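Local atomic coordinates of thermospermine synthase (Medicago truncatula, PDB entry 6BQ6), a protein that probably transfers an aminopropyl group from decarboxylated S-adenosylmethionine to spermidine, giving thermospermine and methylthioadenosine. Residues 65-70 / 81-86; 39-44 / 253-258; 97-102 / 175-180. One frame throughout, in Å; residues are numbered along the deposited sequence.

Interaction 1. Residues 65-70 / 81-86; sequences KPFGKA and ETDEFI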
loop_
_atom_site.group_PDB
_atom_site.type_symbol
_atom_site.label_atom_id
_atom_site.label_comp_id
_atom_site.label_asym_id
_atom_site.label_seq_id
_atom_site.Cartn_x
_atom_site.Cartn_y
_atom_site.Cartn_z
ATOM N N LYS B 65 4.365 4.155 -15.401
ATOM C CA LYS B 65 4.184 3.186 -16.468
ATOM C C LYS B 65 2.830 3.337 -17.117
ATOM O O LYS B 65 2.759 3.454 -18.347
ATOM C CB LYS B 65 4.434 1.786 -15.956
ATOM C CG LYS B 65 5.876 1.542 -15.513
ATOM C CD LYS B 65 6.104 0.066 -15.203
ATOM C CE LYS B 65 7.441 -0.198 -14.537
ATOM N NZ LYS B 65 8.508 -0.291 -15.576
ATOM N N PRO B 66 1.726 3.367 -16.322
ATOM C CA PRO B 66 0.449 3.407 -17.023
ATOM C C PRO B 66 0.112 4.749 -17.726
ATOM O O PRO B 66 -0.491 4.771 -18.823
ATOM C CB PRO B 66 -0.553 3.068 -15.923
ATOM C CG PRO B 66 0.114 3.444 -14.658
ATOM C CD PRO B 66 1.574 3.149 -14.883
ATOM N N PHE B 67 0.540 5.861 -17.153
ATOM C CA PHE B 67 0.077 7.155 -17.602
ATOM C C PHE B 67 1.187 8.099 -18.062
ATOM O O PHE B 67 0.911 9.265 -18.303
ATOM C CB PHE B 67 -0.777 7.790 -16.509
ATOM C CG PHE B 67 -1.978 6.963 -16.147
ATOM C CD1 PHE B 67 -2.902 6.633 -17.107
ATOM C CD2 PHE B 67 -2.162 6.469 -14.847
ATOM C CE1 PHE B 67 -4.020 5.869 -16.810
ATOM C CE2 PHE B 67 -3.277 5.692 -14.555
ATOM C CZ PHE B 67 -4.201 5.399 -15.534
ATOM N N GLY B 68 2.408 7.611 -18.212
ATOM C CA GLY B 68 3.539 8.496 -18.539
ATOM C C GLY B 68 3.902 9.474 -17.438
ATOM O O GLY B 68 3.698 9.237 -16.215
ATOM N N LYS B 69 4.437 10.614 -17.868
ATOM C CA LYS B 69 4.925 11.597 -16.959
ATOM C C LYS B 69 3.758 12.233 -16.236
ATOM O O LYS B 69 2.772 12.641 -16.883
ATOM C CB LYS B 69 5.738 12.643 -17.714
ATOM C CG LYS B 69 7.020 12.078 -18.296
ATOM C CD LYS B 69 7.791 13.154 -19.080
ATOM C CE LYS B 69 9.263 12.772 -19.307
ATOM N NZ LYS B 69 9.562 11.296 -19.263
ATOM N N ALA B 70 3.842 12.320 -14.919
ATOM C CA ALA B 70 2.743 12.804 -14.117
ATOM C C ALA B 70 3.219 13.901 -13.199
ATOM O O ALA B 70 4.221 13.719 -12.492
ATOM C CB ALA B 70 2.178 11.668 -13.295
ATOM N N GLU B 81 0.555 12.577 -18.540
ATOM C CA GLU B 81 0.883 12.741 -19.928
ATOM C C GLU B 81 -0.092 12.069 -20.897
ATOM O O GLU B 81 -0.401 12.649 -21.949
ATOM C CB GLU B 81 2.308 12.222 -20.144
ATOM C CG GLU B 81 2.851 12.310 -21.541
ATOM C CD GLU B 81 4.305 11.795 -21.633
ATOM O OE1 GLU B 81 4.719 10.931 -20.823
ATOM O OE2 GLU B 81 5.043 12.329 -22.495
ATOM N N THR B 82 -0.531 10.852 -20.600
ATOM C CA THR B 82 -1.320 10.128 -21.571
ATOM C C THR B 82 -2.719 10.726 -21.730
ATOM O O THR B 82 -3.318 10.528 -22.765
ATOM C CB THR B 82 -1.501 8.638 -21.218
ATOM O OG1 THR B 82 -1.971 8.507 -19.868
ATOM C CG2 THR B 82 -0.192 7.913 -21.371
ATOM N N ASP B 83 -3.277 11.335 -20.683
ATOM C CA ASP B 83 -4.636 11.784 -20.745
ATOM C C ASP B 83 -4.940 13.203 -20.332
ATOM O O ASP B 83 -6.132 13.572 -20.324
ATOM C CB ASP B 83 -5.604 10.800 -20.036
ATOM C CG ASP B 83 -5.326 10.598 -18.571
ATOM O OD1 ASP B 83 -4.692 11.443 -17.939
ATOM O OD2 ASP B 83 -5.753 9.545 -18.029
ATOM N N GLU B 84 -3.943 14.012 -20.031
ATOM C CA GLU B 84 -4.232 15.417 -19.716
ATOM C C GLU B 84 -4.963 16.159 -20.839
ATOM O O GLU B 84 -5.687 17.105 -20.570
ATOM C CB GLU B 84 -2.989 16.183 -19.247
ATOM C CG GLU B 84 -1.862 16.276 -20.238
ATOM C CD GLU B 84 -1.942 17.426 -21.228
ATOM O OE1 GLU B 84 -0.975 17.567 -22.004
ATOM O OE2 GLU B 84 -2.925 18.182 -21.301
ATOM N N PHE B 85 -4.761 15.732 -22.081
ATOM C CA PHE B 85 -5.471 16.318 -23.234
ATOM C C PHE B 85 -6.999 16.304 -23.020
ATOM O O PHE B 85 -7.703 17.186 -23.482
ATOM C CB PHE B 85 -5.064 15.676 -24.566
ATOM C CG PHE B 85 -5.644 14.307 -24.815
ATOM C CD1 PHE B 85 -6.837 14.152 -25.425
ATOM C CD2 PHE B 85 -4.973 13.171 -24.404
ATOM C CE1 PHE B 85 -7.388 12.902 -25.667
ATOM C CE2 PHE B 85 -5.510 11.913 -24.640
ATOM C CZ PHE B 85 -6.721 11.776 -25.253
ATOM N N ILE B 86 -7.518 15.263 -22.332
ATOM C CA ILE B 86 -8.938 15.188 -22.087
ATOM C C ILE B 86 -9.378 16.354 -21.172
ATOM O O ILE B 86 -10.351 17.037 -21.496
ATOM C CB ILE B 86 -9.338 13.846 -21.467
ATOM C CG1 ILE B 86 -8.891 12.694 -22.362
ATOM C CG2 ILE B 86 -10.849 13.765 -21.221
ATOM C CD1 ILE B 86 -9.181 11.348 -21.765
#

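Interaction 2. Residues 39-44 / 253-258; sequences LRWCFA and SYADIW. With TER (N-(3-amino-propyl)-N-(5-aminopropyl)-1,4-diaminobutane), chain F.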
loop_
_atom_site.group_PDB
_atom_site.type_symbol
_atom_site.label_atom_id
_atom_site.label_comp_id
_atom_site.label_asym_id
_atom_site.label_seq_id
_atom_site.Cartn_x
_atom_site.Cartn_y
_atom_site.Cartn_z
ATOM N N LEU B 39 -9.804 4.817 -0.290
ATOM C CA LEU B 39 -9.554 4.334 -1.615
ATOM C C LEU B 39 -8.187 4.752 -2.146
ATOM O O LEU B 39 -7.878 5.883 -2.138
ATOM C CB LEU B 39 -10.640 4.925 -2.481
ATOM C CG LEU B 39 -10.882 4.508 -3.887
ATOM C CD1 LEU B 39 -11.235 3.034 -3.939
ATOM C CD2 LEU B 39 -12.026 5.359 -4.358
ATOM N N ARG B 40 -7.414 3.799 -2.617
ATOM C CA ARG B 40 -6.083 4.098 -3.087
ATOM C C ARG B 40 -5.907 3.675 -4.519
ATOM O O ARG B 40 -6.395 2.655 -4.924
ATOM C CB ARG B 40 -5.045 3.468 -2.174
ATOM C CG ARG B 40 -4.849 4.307 -0.937
ATOM C CD ARG B 40 -4.012 3.674 0.175
ATOM N NE ARG B 40 -3.227 2.545 -0.288
ATOM C CZ ARG B 40 -2.530 1.760 0.528
ATOM N NH1 ARG B 40 -2.448 2.017 1.840
ATOM N NH2 ARG B 40 -1.853 0.732 0.013
ATOM N N TRP B 41 -5.204 4.496 -5.265
ATOM C CA TRP B 41 -5.055 4.301 -6.697
ATOM C C TRP B 41 -3.562 4.350 -6.931
ATOM O O TRP B 41 -2.957 5.382 -6.584
ATOM C CB TRP B 41 -5.759 5.476 -7.332
ATOM C CG TRP B 41 -5.800 5.647 -8.765
ATOM C CD1 TRP B 41 -5.551 6.825 -9.442
ATOM C CD2 TRP B 41 -6.250 4.711 -9.736
ATOM N NE1 TRP B 41 -5.836 6.662 -10.776
ATOM C CE2 TRP B 41 -6.256 5.376 -10.984
ATOM C CE3 TRP B 41 -6.675 3.388 -9.676
ATOM C CZ2 TRP B 41 -6.624 4.746 -12.147
ATOM C CZ3 TRP B 41 -7.031 2.754 -10.829
ATOM C CH2 TRP B 41 -6.995 3.439 -12.072
ATOM N N CYS B 42 -2.966 3.257 -7.446
ATOM C CA CYS B 42 -1.506 3.127 -7.478
ATOM C C CYS B 42 -0.976 2.857 -8.883
ATOM O O CYS B 42 -1.524 2.039 -9.602
ATOM C CB CYS B 42 -1.035 2.033 -6.552
ATOM S SG CYS B 42 -1.902 2.088 -4.941
ATOM N N PHE B 43 0.043 3.615 -9.270
ATOM C CA PHE B 43 0.653 3.502 -10.592
ATOM C C PHE B 43 2.067 2.974 -10.442
ATOM O O PHE B 43 2.850 3.509 -9.653
ATOM C CB PHE B 43 0.793 4.876 -11.278
ATOM C CG PHE B 43 -0.417 5.702 -11.289
ATOM C CD1 PHE B 43 -1.694 5.165 -11.191
ATOM C CD2 PHE B 43 -0.293 7.074 -11.502
ATOM C CE1 PHE B 43 -2.790 5.986 -11.266
ATOM C CE2 PHE B 43 -1.401 7.879 -11.556
ATOM C CZ PHE B 43 -2.639 7.351 -11.433
ATOM N N ALA B 44 2.446 1.980 -11.242
ATOM C CA ALA B 44 3.832 1.520 -11.203
ATOM C C ALA B 44 4.704 2.656 -11.765
ATOM O O ALA B 44 4.285 3.398 -12.665
ATOM C CB ALA B 44 4.023 0.283 -12.019
ATOM N N SER B 253 -6.575 8.665 -15.432
ATOM C CA SER B 253 -5.569 8.857 -14.392
ATOM C C SER B 253 -6.146 9.445 -13.120
ATOM O O SER B 253 -5.541 9.328 -12.060
ATOM C CB SER B 253 -4.430 9.748 -14.862
ATOM O OG SER B 253 -4.868 11.016 -15.239
ATOM N N TYR B 254 -7.305 10.086 -13.225
ATOM C CA TYR B 254 -8.010 10.630 -12.076
ATOM C C TYR B 254 -8.864 9.638 -11.342
ATOM O O TYR B 254 -9.411 9.988 -10.272
ATOM C CB TYR B 254 -8.863 11.834 -12.552
ATOM C CG TYR B 254 -8.142 13.090 -13.025
ATOM C CD1 TYR B 254 -6.742 13.173 -13.143
ATOM C CD2 TYR B 254 -8.880 14.210 -13.388
ATOM C CE1 TYR B 254 -6.131 14.330 -13.577
ATOM C CE2 TYR B 254 -8.276 15.378 -13.828
ATOM C CZ TYR B 254 -6.904 15.441 -13.926
ATOM O OH TYR B 254 -6.323 16.591 -14.361
ATOM N N ALA B 255 -9.055 8.424 -11.874
ATOM C CA ALA B 255 -9.960 7.390 -11.360
ATOM C C ALA B 255 -11.373 7.881 -11.097
ATOM O O ALA B 255 -12.022 7.443 -10.158
ATOM C CB ALA B 255 -9.389 6.698 -10.088
ATOM N N ASP B 256 -11.840 8.845 -11.904
ATOM C CA ASP B 256 -13.177 9.330 -11.751
ATOM C C ASP B 256 -13.569 10.070 -12.988
ATOM O O ASP B 256 -12.732 10.362 -13.870
ATOM C CB ASP B 256 -13.286 10.279 -10.552
ATOM C CG ASP B 256 -14.685 10.246 -9.887
ATOM O OD1 ASP B 256 -15.650 9.680 -10.472
ATOM O OD2 ASP B 256 -14.777 10.830 -8.805
ATOM N N ILE B 257 -14.860 10.295 -13.052
ATOM C CA ILE B 257 -15.434 11.255 -13.964
ATOM C C ILE B 257 -15.039 12.622 -13.347
ATOM O O ILE B 257 -15.132 12.809 -12.134
ATOM C CB ILE B 257 -16.954 11.110 -14.037
ATOM C CG1 ILE B 257 -17.356 9.719 -14.512
ATOM C CG2 ILE B 257 -17.548 12.143 -14.951
ATOM C CD1 ILE B 257 -16.870 9.385 -15.893
ATOM N N TRP B 258 -14.616 13.549 -14.173
ATOM C CA TRP B 258 -14.367 14.911 -13.764
ATOM C C TRP B 258 -15.393 15.878 -14.372
ATOM O O TRP B 258 -15.946 15.629 -15.459
ATOM C CB TRP B 258 -12.944 15.323 -14.208
ATOM C CG TRP B 258 -12.359 16.261 -13.256
ATOM C CD1 TRP B 258 -12.257 17.648 -13.348
ATOM C CD2 TRP B 258 -11.889 15.918 -11.962
ATOM N NE1 TRP B 258 -11.710 18.137 -12.184
ATOM C CE2 TRP B 258 -11.504 17.116 -11.311
ATOM C CE3 TRP B 258 -11.780 14.712 -11.258
ATOM C CZ2 TRP B 258 -10.958 17.098 -10.013
ATOM C CZ3 TRP B 258 -11.302 14.738 -9.940
ATOM C CH2 TRP B 258 -10.915 15.902 -9.361
HETATM N N1 TER F . -3.527 24.299 -9.577
HETATM C C2 TER F . -3.760 24.033 -10.981
HETATM C C3 TER F . -5.192 23.550 -11.187
HETATM C C4 TER F . -5.451 22.177 -10.625
HETATM N N5 TER F . -6.727 21.670 -11.076
HETATM C C6 TER F . -6.810 20.380 -11.721
HETATM C C7 TER F . -8.104 19.666 -11.361
HETATM C C8 TER F . -7.914 18.173 -11.560
HETATM N N9 TER F . -7.381 17.515 -10.386
HETATM C C10 TER F . -7.129 16.099 -10.457
HETATM C C11 TER F . -7.244 15.367 -9.138
HETATM C C12 TER F . -7.287 13.869 -9.440
HETATM C C13 TER F . -7.054 12.999 -8.214
HETATM N N14 TER F . -7.713 13.548 -7.042
#

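Interaction 3. Residues 97-102 / 175-180; sequences LHHPMP and YDVIVG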
loop_
_atom_site.group_PDB
_atom_site.type_symbol
_atom_site.label_atom_id
_atom_site.label_comp_id
_atom_site.label_asym_id
_atom_site.label_seq_id
_atom_site.Cartn_x
_atom_site.Cartn_y
_atom_site.Cartn_z
ATOM N N LEU B 97 -15.762 27.766 -28.099
ATOM C CA LEU B 97 -16.596 27.470 -29.233
ATOM C C LEU B 97 -18.012 28.039 -29.139
ATOM O O LEU B 97 -18.622 28.298 -30.154
ATOM C CB LEU B 97 -16.652 25.943 -29.484
ATOM C CG LEU B 97 -15.333 25.314 -29.898
ATOM C CD1 LEU B 97 -15.379 23.806 -29.770
ATOM C CD2 LEU B 97 -14.963 25.718 -31.338
ATOM N N HIS B 98 -18.549 28.199 -27.945
ATOM C CA HIS B 98 -19.842 28.759 -27.768
ATOM C C HIS B 98 -19.802 30.265 -27.905
ATOM O O HIS B 98 -20.870 30.867 -28.097
ATOM C CB HIS B 98 -20.438 28.373 -26.433
ATOM C CG HIS B 98 -21.038 26.983 -26.401
ATOM N ND1 HIS B 98 -20.288 25.853 -26.246
ATOM C CD2 HIS B 98 -22.320 26.563 -26.539
ATOM C CE1 HIS B 98 -21.070 24.786 -26.284
ATOM N NE2 HIS B 98 -22.317 25.189 -26.433
ATOM N N HIS B 99 -18.605 30.840 -27.826
ATOM C CA HIS B 99 -18.429 32.273 -27.991
ATOM C C HIS B 99 -18.395 32.642 -29.475
ATOM O O HIS B 99 -17.852 31.892 -30.303
ATOM C CB HIS B 99 -17.124 32.687 -27.339
ATOM C CG HIS B 99 -17.084 34.144 -27.053
ATOM N ND1 HIS B 99 -16.773 35.062 -28.024
ATOM C CD2 HIS B 99 -17.388 34.848 -25.939
ATOM C CE1 HIS B 99 -16.867 36.280 -27.522
ATOM N NE2 HIS B 99 -17.255 36.185 -26.259
ATOM N N PRO B 100 -18.977 33.798 -29.848
ATOM C CA PRO B 100 -19.005 34.120 -31.284
ATOM C C PRO B 100 -17.638 34.445 -31.894
ATOM O O PRO B 100 -17.372 34.103 -33.053
ATOM C CB PRO B 100 -19.997 35.300 -31.352
ATOM C CG PRO B 100 -20.001 35.892 -29.999
ATOM C CD PRO B 100 -19.839 34.699 -29.075
ATOM N N MET B 101 -16.768 35.063 -31.113
ATOM C CA MET B 101 -15.428 35.446 -31.550
ATOM C C MET B 101 -14.559 35.823 -30.338
ATOM O O MET B 101 -14.439 36.976 -29.952
ATOM C CB MET B 101 -15.532 36.620 -32.549
ATOM C CG MET B 101 -14.198 36.933 -33.232
ATOM S SD MET B 101 -14.413 38.402 -34.236
ATOM C CE MET B 101 -14.649 39.667 -32.990
ATOM N N PRO B 102 -13.968 34.813 -29.687
ATOM C CA PRO B 102 -13.239 35.076 -28.433
ATOM C C PRO B 102 -11.817 35.505 -28.726
ATOM O O PRO B 102 -11.100 34.766 -29.345
ATOM C CB PRO B 102 -13.295 33.714 -27.707
ATOM C CG PRO B 102 -13.435 32.727 -28.814
ATOM C CD PRO B 102 -14.230 33.382 -29.903
ATOM N N TYR B 175 -12.711 40.489 -20.420
ATOM C CA TYR B 175 -12.314 39.337 -21.200
ATOM C C TYR B 175 -13.521 38.667 -21.811
ATOM O O TYR B 175 -14.629 38.632 -21.201
ATOM C CB TYR B 175 -11.620 38.304 -20.250
ATOM C CG TYR B 175 -10.355 38.869 -19.716
ATOM C CD1 TYR B 175 -9.198 38.806 -20.468
ATOM C CD2 TYR B 175 -10.325 39.535 -18.501
ATOM C CE1 TYR B 175 -8.007 39.344 -20.013
ATOM C CE2 TYR B 175 -9.142 40.117 -18.060
ATOM C CZ TYR B 175 -8.004 40.007 -18.823
ATOM O OH TYR B 175 -6.838 40.577 -18.345
ATOM N N ASP B 176 -13.306 38.067 -22.991
ATOM C CA ASP B 176 -14.334 37.250 -23.640
ATOM C C ASP B 176 -14.603 35.946 -22.933
ATOM O O ASP B 176 -15.751 35.509 -22.849
ATOM C CB ASP B 176 -13.937 36.995 -25.100
ATOM C CG ASP B 176 -13.829 38.293 -25.895
ATOM O OD1 ASP B 176 -14.808 39.059 -25.874
ATOM O OD2 ASP B 176 -12.783 38.514 -26.534
ATOM N N VAL B 177 -13.552 35.317 -22.415
ATOM C CA VAL B 177 -13.736 34.075 -21.635
ATOM C C VAL B 177 -12.817 34.203 -20.426
ATOM O O VAL B 177 -11.717 34.746 -20.537
ATOM C CB VAL B 177 -13.380 32.790 -22.458
ATOM C CG1 VAL B 177 -13.578 31.537 -21.640
ATOM C CG2 VAL B 177 -14.225 32.669 -23.706
ATOM N N ILE B 178 -13.289 33.745 -19.262
ATOM C CA ILE B 178 -12.424 33.589 -18.085
ATOM C C ILE B 178 -12.528 32.107 -17.706
ATOM O O ILE B 178 -13.628 31.488 -17.670
ATOM C CB ILE B 178 -12.876 34.496 -16.921
ATOM C CG1 ILE B 178 -12.666 35.950 -17.325
ATOM C CG2 ILE B 178 -12.061 34.211 -15.660
ATOM C CD1 ILE B 178 -13.291 36.950 -16.382
ATOM N N VAL B 179 -11.369 31.538 -17.434
ATOM C CA VAL B 179 -11.196 30.103 -17.228
ATOM C C VAL B 179 -10.723 29.868 -15.785
ATOM O O VAL B 179 -9.654 30.368 -15.387
ATOM C CB VAL B 179 -10.177 29.515 -18.195
ATOM C CG1 VAL B 179 -10.007 27.993 -17.908
ATOM C CG2 VAL B 179 -10.617 29.744 -19.650
ATOM N N GLY B 180 -11.507 29.145 -14.996
ATOM C CA GLY B 180 -11.101 28.702 -13.675
ATOM C C GLY B 180 -10.383 27.370 -13.770
ATOM O O GLY B 180 -11.021 26.345 -14.012
HETATM O O HOH W 1 -17.269 38.433 -24.807
#

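Interaction 1. Residues 65-70 / 81-86
The ring of Phe67 meets Thr82 at its edge, where Thr82 OG1 lies in the ring plane 3.5 Å from Phe67 CD1; Pro66 CB sits over one face, offset toward the rim. OD2 of Asp83 comes near the same CD1 obliquely, while OD1 of that carboxylate is taken by Ser253. Thr82 holds OG1 between its backbone N and carbonyl carbon (chi1 51°), beside CA of Phe67. Thr82 N donates to Phe67 O over 3.1 Å, from above the carbonyl plane. The Glu81 chain is extended, CG anti to the backbone N, and Glu81 OE1 accepts Lys69 N at 3.0 Å in a nearly straight bond (174°), met on the anti side and out of the carboxylate plane. Glu81 N returns a bond to Lys69 O at 2.8 Å. The loop between strands 58-64 and 70-73 of the N-terminal antiparallel sheet is thereby joined to the residues leading into helix 84-98, the first helix of the Rossmann-like domain. Glu81 OE1 also lies 3.5 Å from Gly68 CA, on the side where a side chain would stand. Side by side with Glu81, Lys69 lays CG against OE1, its bent end leading away.

Interaction 2. Residues 39-44 / 253-258
Ala255 sets its CB over the centre of the Trp41 five-membered ring, a CH-pi contact 3.6 Å from the centroid and 12° off the normal. The opposite face of the indole carries Phe43 CE1, offset toward the rim, so the ring is packed on both sides. At its edge Trp41 NE1 donates to Ser253 O over 3.0 Å with an N-H...O angle of 152°. The oxygen lies in the indole plane, but the donor stands well above the carbonyl plane. The same Ser253 O is 3.6 Å from Phe43 CZ, at the edge of that ring. Trp41 CG is anti to the backbone N (chi1 179°), which puts it on the side of 253-255. All of this tight part is buried, and the CB of Ser253 points away from strand 39-45.

Beyond Ala255 the segments part: Asp256 and Ile257 are partly exposed and do not touch 39-44. Tyr254 and Trp258 instead line the thermospermine pocket. C10 of the ligand lies over the centre of the Tyr254 ring, 3.5 Å from CZ, while Trp258 CZ2 comes within 3.6 Å of ligand C8, over the indole face toward its rim. Tyr254 OH bonds to Gln78 O and Trp258 NE1 to Gln217.

Strand 39-45 pairs antiparallel with both strand 29-34 and a strand of the second subunit, so the sheet crosses the interface; residues 253-255 lead into strand 256-264, which lies between strands 212-220 and 243-251 in the large mixed sheet.

Interaction 3. Residues 97-102 / 175-180
His99 and Asp176 cross at about a right angle, the imidazole and carboxylate planes turned 55° apart. His99 NE2 comes to 3.6 Å from Asp176 CB, and His99 CD2 lies obliquely 3.6 Å from the backbone O of Asp176. One water joins the polar ends: it sits in the imidazole plane, 2.7 Å from His99 NE2, and donates to Asp176 OD1 at 2.8 Å. The rotation of the ring is fixed from the other side as well, since Met101 N donates to His99 ND1 over 3.1 Å, and Pro100 CD covers one face toward its rim. His99 CG is anti to the backbone N (chi1 -161°), which carries it toward Asp176. The contact joins the turn between helix 84-98 and strand 104-107 to the beginning of strand 175-181, which runs parallel to 104-107 in the central sheet of the Rossmann-like domain. Asp176 OD2 lies 3.8 Å from Pro102 C and accepts the backbone N atoms of Lys103 and Asn104, so the carboxylate gathers the turn and the water from its two oxygens. Beside it, Pro102 CB packs on Val177 CG2 at 4.2 Å, an apolar patch extended by Leu96, which both residues touch.

Overall arrangement
After strand 29-34, strand 39-45 is the first segment to take part; interaction 2 joins it to residues 253-258 and closes the longest loop, which contains both other contacts. Within it, interaction 1 closes a short loop holding strands 70-73 and 76-80, and interaction 3 follows in series, spanning 97-102 to 175-180. Interactions 1 and 2 touch through the backbones of Lys65 and Ala44, N to O, and through the edge-to-face rings of Phe67 and Phe43. Together they tie the N-terminal sheets to the Rossmann-like domain beside the second subunit. Interaction 3 lies on the opposite side of the chain's centre, its centre about 27 Å from that of interaction 1, yet helix 84-98 runs from one to the other.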